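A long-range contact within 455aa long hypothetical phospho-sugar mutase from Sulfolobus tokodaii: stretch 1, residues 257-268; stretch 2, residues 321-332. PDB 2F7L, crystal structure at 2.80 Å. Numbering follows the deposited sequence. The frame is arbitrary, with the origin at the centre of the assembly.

Stretch 1 257-268: QWGDRSGTLLSY
Stretch 2 (321-332) ALAGFEENGGFM

A helix lies along a two-stranded hairpin, and glycines on the helix let the two come close. Stretch 1 enters extended through Trp258 (phi/psi -77/152) and runs as helix from Gly259 through Tyr268. Stretch 2 is strand, type I turn, strand. The strand around 323-326 runs antiparallel to the helix, at 169° and 7.8 Å between axes; strand 329-332 returns nearly parallel, at 24° and 7.9 Å. Three backbone bonds lace the hairpin: Gly324 N to Met332 O (3.1 Å), Met332 N to Gly324 O (2.7 Å) and Glu326 N to Gly330 O (3.1 Å).

Leu322 (chi1 t, chi2 p) points toward the helix and sets CD2 3.6 Å from Ser267 O. Ala323 CA is 6.1 Å from Ser267 CA, and Ala323 CB keeps 4.4 Å from Ser267 OG, a loose contact. Gly324 has no side chain; a CB there would point away from the helix and clash with Met332 CG.

Phe325 carries the first rule: a ring pointed at a glycine. With phi/psi -170/164, chi1 70° (p) and chi2 -87°, it offers a face to Gly263, whose CA stands 3.7 Å from the ring centroid, 16° off the normal, a CH-pi contact. A CB on Gly263 would fall 2.1 Å from Phe325 CD2, so the glycine makes room for the ring. Farther along the ring, Phe325 CE2 lies 3.5 Å from Asp260 CA.

Glu326 points away and opens the turn to Gly329; its OE2 accepts a bond from Asn328 ND2 (3.1 Å).

Glu327 (-69/-14; chi 45°, 75°, 46°) brings its carboxylate up to NE1 of the Trp258 indole (chi1 -152°, chi2 -133°), while its backbone O lies over one face of that ring. Trp258 NE1 donates to Glu327 OE1 at 2.7 Å and 155°, the one hydrogen bond between the stretches. The backbone is equally tight: Gly259 N is 2.9 Å from Glu327 O, but the angle is too poor for a bond. Asp260 (chi1 p) points sideways, its CG 3.7 Å from Glu327 CB, and its OD2 forms a salt bridge with Arg261 NH1 at 2.5 Å.

Asn328 (-89/11) points away, its CA 4.1 Å from Trp258 CZ2. Gly329 (101/-173) then meets Gly259 with CA atoms 3.9 Å apart. A CB on Gly259 would strike Glu327 O and Gly329 N, while the backbone angles of Gly329, like those of Gly330 (72/110), themselves call for glycine.

Phe331 (-139/140; chi1 173°, t; chi2 85°) repeats the ring-over-helix motif against an aliphatic partner: Leu266 CB sits 3.7 Å from the Phe331 ring centroid, 20° off its normal. Met332 is out of reach of the helix.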

# COMPACT_ATOMS: atom_id res chain seq x y z
N GLN A 257 4.42 -12.94 8.32
CA GLN A 257 3.02 -12.75 8.69
C GLN A 257 2.34 -11.91 7.60
O GLN A 257 2.91 -10.93 7.11
CB GLN A 257 2.94 -12.02 10.02
CG GLN A 257 3.63 -12.76 11.18
CD GLN A 257 2.87 -14.01 11.59
OE1 GLN A 257 1.67 -14.14 11.35
NE2 GLN A 257 3.57 -14.93 12.24
N TRP A 258 1.13 -12.27 7.21
CA TRP A 258 0.47 -11.52 6.15
C TRP A 258 -0.10 -10.17 6.56
O TRP A 258 -0.48 -9.93 7.72
CB TRP A 258 -0.62 -12.37 5.49
CG TRP A 258 -0.83 -11.98 4.05
CD1 TRP A 258 -2.03 -11.77 3.42
CD2 TRP A 258 0.18 -11.65 3.08
NE1 TRP A 258 -1.82 -11.31 2.14
CE2 TRP A 258 -0.47 -11.23 1.91
CE3 TRP A 258 1.59 -11.66 3.10
CZ2 TRP A 258 0.22 -10.82 0.76
CZ3 TRP A 258 2.28 -11.25 1.96
CH2 TRP A 258 1.59 -10.83 0.82
N GLY A 259 -0.15 -9.27 5.59
CA GLY A 259 -0.64 -7.93 5.83
C GLY A 259 -1.87 -7.76 6.68
O GLY A 259 -1.97 -6.78 7.41
N ASP A 260 -2.83 -8.67 6.57
CA ASP A 260 -4.05 -8.57 7.36
C ASP A 260 -3.87 -9.10 8.81
O ASP A 260 -4.63 -8.73 9.71
CB ASP A 260 -5.21 -9.27 6.65
CG ASP A 260 -4.85 -10.66 6.13
OD1 ASP A 260 -5.74 -11.34 5.58
OD2 ASP A 260 -3.69 -11.08 6.26
N ARG A 261 -2.87 -9.95 9.03
CA ARG A 261 -2.62 -10.46 10.37
C ARG A 261 -2.08 -9.29 11.21
O ARG A 261 -2.54 -9.03 12.32
CB ARG A 261 -1.58 -11.59 10.36
CG ARG A 261 -1.88 -12.76 9.42
CD ARG A 261 -3.13 -13.41 9.82
NE ARG A 261 -3.44 -14.61 9.04
CZ ARG A 261 -3.68 -14.62 7.74
NH1 ARG A 261 -3.63 -13.50 7.04
NH2 ARG A 261 -4.04 -15.75 7.15
N SER A 262 -1.10 -8.59 10.65
CA SER A 262 -0.50 -7.46 11.34
C SER A 262 -1.38 -6.22 11.24
O SER A 262 -1.25 -5.30 12.05
CB SER A 262 0.89 -7.16 10.78
OG SER A 262 0.86 -6.94 9.39
N GLY A 263 -2.28 -6.20 10.27
CA GLY A 263 -3.16 -5.06 10.11
C GLY A 263 -4.15 -5.10 11.25
O GLY A 263 -4.56 -4.08 11.79
N THR A 264 -4.51 -6.33 11.63
CA THR A 264 -5.46 -6.58 12.71
C THR A 264 -4.85 -6.19 14.07
O THR A 264 -5.48 -5.50 14.86
CB THR A 264 -5.89 -8.08 12.71
OG1 THR A 264 -6.73 -8.33 11.58
CG2 THR A 264 -6.64 -8.43 13.98
N LEU A 265 -3.63 -6.66 14.32
CA LEU A 265 -2.89 -6.37 15.54
C LEU A 265 -2.69 -4.85 15.68
O LEU A 265 -2.85 -4.29 16.76
CB LEU A 265 -1.52 -7.06 15.46
CG LEU A 265 -1.15 -8.18 16.43
CD1 LEU A 265 -2.38 -8.88 16.93
CD2 LEU A 265 -0.21 -9.17 15.74
N LEU A 266 -2.34 -4.21 14.57
CA LEU A 266 -2.12 -2.76 14.52
C LEU A 266 -3.44 -2.04 14.63
O LEU A 266 -3.54 -0.99 15.27
CB LEU A 266 -1.44 -2.39 13.21
CG LEU A 266 0.06 -2.07 13.24
CD1 LEU A 266 0.80 -2.86 14.32
CD2 LEU A 266 0.62 -2.34 11.87
N SER A 267 -4.46 -2.59 14.00
CA SER A 267 -5.79 -1.99 14.06
C SER A 267 -6.21 -1.99 15.53
O SER A 267 -6.92 -1.11 16.02
CB SER A 267 -6.75 -2.82 13.20
OG SER A 267 -7.80 -2.00 12.71
N TYR A 268 -5.74 -2.99 16.26
CA TYR A 268 -6.04 -3.11 17.68
C TYR A 268 -5.37 -1.98 18.48
O TYR A 268 -6.04 -1.18 19.14
CB TYR A 268 -5.55 -4.47 18.17
CG TYR A 268 -5.51 -4.58 19.66
CD1 TYR A 268 -6.67 -4.46 20.42
CD2 TYR A 268 -4.29 -4.77 20.33
CE1 TYR A 268 -6.63 -4.53 21.81
CE2 TYR A 268 -4.24 -4.84 21.72
CZ TYR A 268 -5.41 -4.71 22.46
OH TYR A 268 -5.37 -4.76 23.83
N ALA A 321 -12.62 6.98 10.40
CA ALA A 321 -12.35 5.67 10.99
C ALA A 321 -11.14 5.65 11.91
O ALA A 321 -10.35 6.59 11.97
CB ALA A 321 -12.19 4.64 9.88
N LEU A 322 -10.98 4.55 12.64
CA LEU A 322 -9.85 4.41 13.54
C LEU A 322 -8.59 4.20 12.73
O LEU A 322 -7.59 4.84 12.98
CB LEU A 322 -10.05 3.23 14.49
CG LEU A 322 -8.96 3.01 15.55
CD1 LEU A 322 -9.01 4.16 16.56
CD2 LEU A 322 -9.16 1.67 16.24
N ALA A 323 -8.65 3.28 11.78
CA ALA A 323 -7.51 2.95 10.91
C ALA A 323 -8.01 2.19 9.69
O ALA A 323 -9.20 1.93 9.55
CB ALA A 323 -6.49 2.11 11.67
N GLY A 324 -7.08 1.83 8.80
CA GLY A 324 -7.45 1.07 7.63
C GLY A 324 -6.25 0.23 7.27
O GLY A 324 -5.16 0.49 7.76
N PHE A 325 -6.45 -0.81 6.48
CA PHE A 325 -5.32 -1.64 6.04
C PHE A 325 -5.72 -2.61 4.94
O PHE A 325 -6.91 -2.84 4.68
CB PHE A 325 -4.69 -2.39 7.22
CG PHE A 325 -5.54 -3.48 7.80
CD1 PHE A 325 -6.48 -3.21 8.79
CD2 PHE A 325 -5.40 -4.80 7.36
CE1 PHE A 325 -7.27 -4.23 9.34
CE2 PHE A 325 -6.17 -5.82 7.90
CZ PHE A 325 -7.11 -5.54 8.89
N GLU A 326 -4.70 -3.16 4.26
CA GLU A 326 -4.91 -4.13 3.20
C GLU A 326 -4.17 -5.39 3.60
O GLU A 326 -3.24 -5.33 4.38
CB GLU A 326 -4.34 -3.64 1.87
CG GLU A 326 -5.13 -2.53 1.20
CD GLU A 326 -5.23 -2.73 -0.32
OE1 GLU A 326 -6.17 -3.42 -0.78
OE2 GLU A 326 -4.35 -2.20 -1.04
N GLU A 327 -4.57 -6.53 3.05
CA GLU A 327 -3.93 -7.79 3.37
C GLU A 327 -2.51 -7.87 2.83
O GLU A 327 -1.71 -8.73 3.24
CB GLU A 327 -4.78 -8.95 2.85
CG GLU A 327 -5.32 -8.78 1.43
CD GLU A 327 -4.27 -8.99 0.36
OE1 GLU A 327 -3.51 -9.97 0.48
OE2 GLU A 327 -4.20 -8.17 -0.60
N ASN A 328 -2.18 -6.94 1.94
CA ASN A 328 -0.86 -6.89 1.31
C ASN A 328 0.19 -6.06 2.07
O ASN A 328 1.27 -5.82 1.54
CB ASN A 328 -1.00 -6.33 -0.11
CG ASN A 328 -1.55 -4.88 -0.15
OD1 ASN A 328 -1.13 -4.00 0.61
ND2 ASN A 328 -2.48 -4.64 -1.06
N GLY A 329 -0.10 -5.66 3.30
CA GLY A 329 0.84 -4.83 4.05
C GLY A 329 0.22 -3.47 3.88
O GLY A 329 -0.88 -3.37 3.33
N GLY A 330 0.85 -2.39 4.30
CA GLY A 330 0.12 -1.16 4.06
C GLY A 330 -1.07 -1.06 5.01
O GLY A 330 -2.06 -1.78 4.93
N PHE A 331 -0.91 -0.12 5.93
CA PHE A 331 -1.84 0.14 7.00
C PHE A 331 -1.95 1.67 7.11
O PHE A 331 -0.93 2.38 6.99
CB PHE A 331 -1.23 -0.49 8.25
CG PHE A 331 -1.95 -0.17 9.52
CD1 PHE A 331 -3.05 -0.93 9.91
CD2 PHE A 331 -1.54 0.89 10.32
CE1 PHE A 331 -3.72 -0.64 11.09
CE2 PHE A 331 -2.20 1.19 11.50
CZ PHE A 331 -3.29 0.42 11.89
N MET A 332 -3.15 2.20 7.34
CA MET A 332 -3.33 3.65 7.47
C MET A 332 -3.63 4.06 8.91
O MET A 332 -4.60 3.59 9.50
CB MET A 332 -4.43 4.16 6.54
CG MET A 332 -5.34 3.08 5.95
SD MET A 332 -4.64 2.05 4.59
CE MET A 332 -5.10 3.16 3.18